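Acetone carboxylase alpha subunit (Xanthobacter autotrophicus Py2, PDB 5M45) serves as the alpha subunit of a multi-subunit carboxylase, belongs to the hydantoinase B/oxoprolinase family and carries a bound manganese ion. Local coordinates at residues Ala460-His474 against Ser511-Leu523. Residues are numbered along the deposited sequence; the frame is centred on the assembly and turned at random.
Sequences ANGTGATAVQDGLSH and SGKYRGGCGFESL
Gly517 donates its N-H to Thr463 O (2.9 Å) almost straight and in the carbonyl plane, part of a worked example of how irregular segments of one chain can be laced together through their backbones. The peptide N-H groups of Gly471 and His474 reach Arg515 O and Cys518 O, while the N-H of Cys518 is accepted by Ser473 OG, 2.9 Å from Cys518 N. CA-H...O contacts add to these, among them Gly517 CA to Leu472 O at 3.3 Å, with no side chain on Gly517 to hold that oxygen off.

Residues 460-474 fold back on themselves as two extended arms, and 515-518 run antiparallel to the first and parallel to the second. Many of these residues, Gly471, Gly516, Gly517 and Cys518 included, have polyproline II backbone angles, so the trio resembles a short polyglycine II bundle; of the three, 515-518 runs on into the sheet strand 520-526. Thr466 OG1 shapes the turn, accepting from Val468 N, an ST turn, and from Gln469 N, an ST motif.

Against that turn lies the Tyr514 ring. With Tyr514 CG anti to its own carbonyl carbon (chi1 -60°), one face of the ring covers the Val468-Gln469 peptide, Gln469 N sitting over the ring centre, and Tyr514 CZ approaches Val468 O to 3.4 Å. At the other end, Ala460 O meets the rim of Phe520 in the ring plane, 3.3 Å from Phe520 CE1, and finds no hydrogen-bond partner in the model.

Among the charged groups, Asp470 OD1 takes the N-H of Arg515 (2.9 Å to Arg515 N) from 51° above the carboxylate plane, and also forms a salt bridge with Arg634. Asp470 OD2 lies over one face of the Arg515 guanidinium, 4.0 Å from Arg515 NH2, an electrostatic approach without a directed bond; Arg515 NE instead pairs with Asp642.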
loop_
_atom_site.group_PDB
_atom_site.type_symbol
_atom_site.label_atom_id
_atom_site.label_comp_id
_atom_site.label_asym_id
_atom_site.label_seq_id
_atom_site.Cartn_x
_atom_site.Cartn_y
_atom_site.Cartn_z
ATOM N N ALA A 460 23.444 13.971 13.652
ATOM C CA ALA A 460 24.536 14.683 14.329
ATOM C C ALA A 460 24.088 15.153 15.712
ATOM O O ALA A 460 23.852 16.337 15.941
ATOM C CB ALA A 460 24.983 15.853 13.461
ATOM N N ASN A 461 23.898 14.193 16.620
ATOM C CA ASN A 461 23.506 14.454 18.003
ATOM C C ASN A 461 24.732 14.378 18.924
ATOM O O ASN A 461 25.788 13.886 18.528
ATOM C CB ASN A 461 22.500 13.410 18.479
ATOM C CG ASN A 461 21.377 13.178 17.505
ATOM O OD1 ASN A 461 20.456 14.023 17.355
ATOM N ND2 ASN A 461 21.443 12.019 16.789
ATOM N N GLY A 462 24.566 14.787 20.177
ATOM C CA GLY A 462 25.632 14.646 21.165
ATOM C C GLY A 462 25.935 13.185 21.492
ATOM O O GLY A 462 25.055 12.315 21.370
ATOM N N THR A 463 27.175 12.910 21.880
ATOM C CA THR A 463 27.583 11.562 22.334
ATOM C C THR A 463 27.804 11.536 23.855
ATOM O O THR A 463 28.032 12.573 24.498
ATOM C CB THR A 463 28.829 11.020 21.604
ATOM O OG1 THR A 463 30.003 11.732 22.037
ATOM C CG2 THR A 463 28.697 11.136 20.122
ATOM N N GLY A 464 27.694 10.334 24.429
ATOM C CA GLY A 464 27.937 10.144 25.848
ATOM C C GLY A 464 29.358 10.512 26.286
ATOM O O GLY A 464 30.323 10.259 25.567
ATOM N N ALA A 465 29.478 11.113 27.470
ATOM C CA ALA A 465 30.784 11.361 28.103
ATOM C C ALA A 465 31.525 10.064 28.432
ATOM O O ALA A 465 30.900 8.999 28.631
ATOM C CB ALA A 465 30.612 12.174 29.372
ATOM N N THR A 466 32.851 10.154 28.504
ATOM C CA THR A 466 33.677 9.004 28.902
ATOM C C THR A 466 34.212 9.187 30.334
ATOM O O THR A 466 33.934 10.206 30.991
ATOM C CB THR A 466 34.816 8.711 27.865
ATOM O OG1 THR A 466 36.003 9.495 28.142
ATOM C CG2 THR A 466 34.315 8.970 26.422
ATOM N N ALA A 467 34.970 8.198 30.824
ATOM C CA ALA A 467 35.594 8.292 32.131
ATOM C C ALA A 467 36.851 9.198 32.142
ATOM O O ALA A 467 37.402 9.465 33.197
ATOM C CB ALA A 467 35.937 6.926 32.661
ATOM N N VAL A 468 37.233 9.686 30.955
ATOM C CA VAL A 468 38.470 10.456 30.733
ATOM C C VAL A 468 38.252 11.858 30.147
ATOM O O VAL A 468 39.096 12.725 30.313
ATOM C CB VAL A 468 39.354 9.579 29.769
ATOM C CG1 VAL A 468 40.495 10.335 29.171
ATOM C CG2 VAL A 468 39.887 8.385 30.565
ATOM N N GLN A 469 37.151 12.063 29.412
ATOM C CA GLN A 469 36.886 13.331 28.710
ATOM C C GLN A 469 35.407 13.519 28.363
ATOM O O GLN A 469 34.602 12.546 28.394
ATOM C CB GLN A 469 37.774 13.476 27.467
ATOM C CG GLN A 469 37.553 12.462 26.343
ATOM C CD GLN A 469 38.600 12.559 25.216
ATOM O OE1 GLN A 469 39.625 13.261 25.326
ATOM N NE2 GLN A 469 38.354 11.881 24.162
ATOM N N ASP A 470 35.056 14.772 28.035
ATOM C CA ASP A 470 33.715 15.146 27.598
ATOM C C ASP A 470 33.271 14.392 26.353
ATOM O O ASP A 470 34.109 14.003 25.533
ATOM C CB ASP A 470 33.638 16.650 27.274
ATOM C CG ASP A 470 33.818 17.522 28.526
ATOM O OD1 ASP A 470 33.665 17.007 29.670
ATOM O OD2 ASP A 470 34.165 18.723 28.377
ATOM N N GLY A 471 31.959 14.223 26.204
ATOM C CA GLY A 471 31.386 13.736 24.956
ATOM C C GLY A 471 31.561 14.735 23.818
ATOM O O GLY A 471 31.969 15.875 24.041
ATOM N N LEU A 472 31.291 14.287 22.590
ATOM C CA LEU A 472 31.336 15.162 21.401
ATOM C C LEU A 472 29.983 15.788 21.096
ATOM O O LEU A 472 28.967 15.097 21.101
ATOM C CB LEU A 472 31.782 14.333 20.200
ATOM C CG LEU A 472 33.138 13.659 20.320
ATOM C CD1 LEU A 472 33.325 12.745 19.106
ATOM C CD2 LEU A 472 34.274 14.680 20.362
ATOM N N SER A 473 29.976 17.095 20.824
ATOM C CA SER A 473 28.717 17.785 20.481
ATOM C C SER A 473 28.395 17.558 18.977
ATOM O O SER A 473 29.326 17.473 18.133
ATOM C CB SER A 473 28.774 19.272 20.838
ATOM O OG SER A 473 28.999 19.469 22.224
ATOM N N HIS A 474 27.099 17.469 18.671
ATOM C CA HIS A 474 26.566 17.468 17.279
ATOM C C HIS A 474 27.391 16.595 16.323
ATOM O O HIS A 474 27.929 17.070 15.295
ATOM C CB HIS A 474 26.396 18.911 16.744
ATOM C CG HIS A 474 27.611 19.772 16.891
ATOM N ND1 HIS A 474 28.727 19.610 16.127
ATOM C CD2 HIS A 474 27.916 20.742 17.786
ATOM C CE1 HIS A 474 29.675 20.440 16.524
ATOM N NE2 HIS A 474 29.206 21.142 17.543
ATOM N N SER A 511 24.884 16.880 32.362
ATOM C CA SER A 511 25.864 17.370 33.341
ATOM C C SER A 511 26.663 16.241 34.007
ATOM O O SER A 511 26.134 15.127 34.243
ATOM C CB SER A 511 25.173 18.210 34.424
ATOM O OG SER A 511 24.443 19.263 33.808
ATOM N N GLY A 512 27.923 16.542 34.287
ATOM C CA GLY A 512 28.792 15.574 34.952
ATOM C C GLY A 512 30.193 16.102 35.198
ATOM O O GLY A 512 30.531 17.231 34.759
ATOM N N LYS A 513 30.994 15.308 35.896
ATOM C CA LYS A 513 32.441 15.543 35.921
ATOM C C LYS A 513 32.998 15.758 34.484
ATOM O O LYS A 513 33.772 16.704 34.220
ATOM C CB LYS A 513 33.173 14.381 36.578
ATOM C CG LYS A 513 34.598 14.763 36.903
ATOM C CD LYS A 513 35.575 13.689 36.485
ATOM C CE LYS A 513 35.847 12.757 37.579
ATOM N NZ LYS A 513 37.273 12.281 37.432
ATOM N N TYR A 514 32.586 14.864 33.595
ATOM C CA TYR A 514 32.705 15.041 32.142
ATOM C C TYR A 514 31.266 15.183 31.597
ATOM O O TYR A 514 30.347 14.411 31.938
ATOM C CB TYR A 514 33.519 13.897 31.473
ATOM C CG TYR A 514 34.924 13.835 32.023
ATOM C CD1 TYR A 514 35.845 14.878 31.779
ATOM C CD2 TYR A 514 35.341 12.776 32.848
ATOM C CE1 TYR A 514 37.118 14.854 32.337
ATOM C CE2 TYR A 514 36.626 12.740 33.386
ATOM C CZ TYR A 514 37.499 13.773 33.147
ATOM O OH TYR A 514 38.783 13.752 33.703
ATOM N N ARG A 515 31.080 16.219 30.788
ATOM C CA ARG A 515 29.775 16.617 30.262
ATOM C C ARG A 515 29.500 15.831 28.986
ATOM O O ARG A 515 30.414 15.634 28.161
ATOM C CB ARG A 515 29.788 18.142 29.967
ATOM C CG ARG A 515 28.493 18.680 29.382
ATOM C CD ARG A 515 28.545 20.160 28.935
ATOM N NE ARG A 515 29.743 20.635 28.261
ATOM C CZ ARG A 515 30.170 20.291 27.040
ATOM N NH1 ARG A 515 29.529 19.412 26.260
ATOM N NH2 ARG A 515 31.265 20.848 26.574
ATOM N N GLY A 516 28.266 15.357 28.828
ATOM C CA GLY A 516 27.835 14.807 27.556
ATOM C C GLY A 516 27.870 15.852 26.429
ATOM O O GLY A 516 27.790 17.074 26.672
ATOM N N GLY A 517 27.994 15.371 25.195
ATOM C CA GLY A 517 27.964 16.255 24.048
ATOM C C GLY A 517 26.650 17.040 23.973
ATOM O O GLY A 517 25.556 16.488 24.238
ATOM N N CYS A 518 26.738 18.325 23.631
ATOM C CA CYS A 518 25.535 19.086 23.315
ATOM C C CYS A 518 24.973 18.666 21.950
ATOM O O CYS A 518 25.707 18.170 21.074
ATOM C CB CYS A 518 25.805 20.597 23.335
ATOM S SG CYS A 518 26.021 21.255 25.003
ATOM N N GLY A 519 23.671 18.864 21.777
ATOM C CA GLY A 519 23.081 18.837 20.441
ATOM C C GLY A 519 23.282 20.187 19.721
ATOM O O GLY A 519 24.181 20.947 20.038
ATOM N N PHE A 520 22.438 20.451 18.722
ATOM C CA PHE A 520 22.396 21.748 18.016
ATOM C C PHE A 520 20.962 22.021 17.585
ATOM O O PHE A 520 20.093 21.196 17.805
ATOM C CB PHE A 520 23.411 21.843 16.842
ATOM C CG PHE A 520 23.027 21.088 15.580
ATOM C CD1 PHE A 520 23.053 19.699 15.531
ATOM C CD2 PHE A 520 22.689 21.788 14.411
ATOM C CE1 PHE A 520 22.712 19.009 14.345
ATOM C CE2 PHE A 520 22.373 21.113 13.233
ATOM C CZ PHE A 520 22.368 19.721 13.204
ATOM N N GLU A 521 20.722 23.208 17.044
ATOM C CA GLU A 521 19.392 23.622 16.638
ATOM C C GLU A 521 19.468 24.465 15.380
ATOM O O GLU A 521 20.479 25.139 15.123
ATOM C CB GLU A 521 18.663 24.391 17.752
ATOM C CG GLU A 521 19.360 25.664 18.166
ATOM C CD GLU A 521 18.870 26.252 19.482
ATOM O OE1 GLU A 521 19.694 26.867 20.244
ATOM O OE2 GLU A 521 17.653 26.131 19.776
ATOM N N SER A 522 18.393 24.406 14.595
ATOM C CA SER A 522 18.237 25.276 13.428
ATOM C C SER A 522 16.832 25.892 13.423
ATOM O O SER A 522 15.859 25.199 13.721
ATOM C CB SER A 522 18.496 24.499 12.116
ATOM O OG SER A 522 17.605 23.394 11.903
ATOM N N LEU A 523 16.741 27.197 13.091
ATOM C CA LEU A 523 15.463 27.863 12.912
ATOM C C LEU A 523 15.191 27.923 11.419
ATOM O O LEU A 523 16.009 28.472 10.659
ATOM C CB LEU A 523 15.486 29.304 13.472
ATOM C CG LEU A 523 14.188 30.121 13.374
ATOM C CD1 LEU A 523 13.052 29.406 14.033
ATOM C CD2 LEU A 523 14.309 31.516 13.969
HETATM O O HOH W 1 36.762 9.429 35.933
HETATM O O HOH W 2 31.195 18.583 23.688
#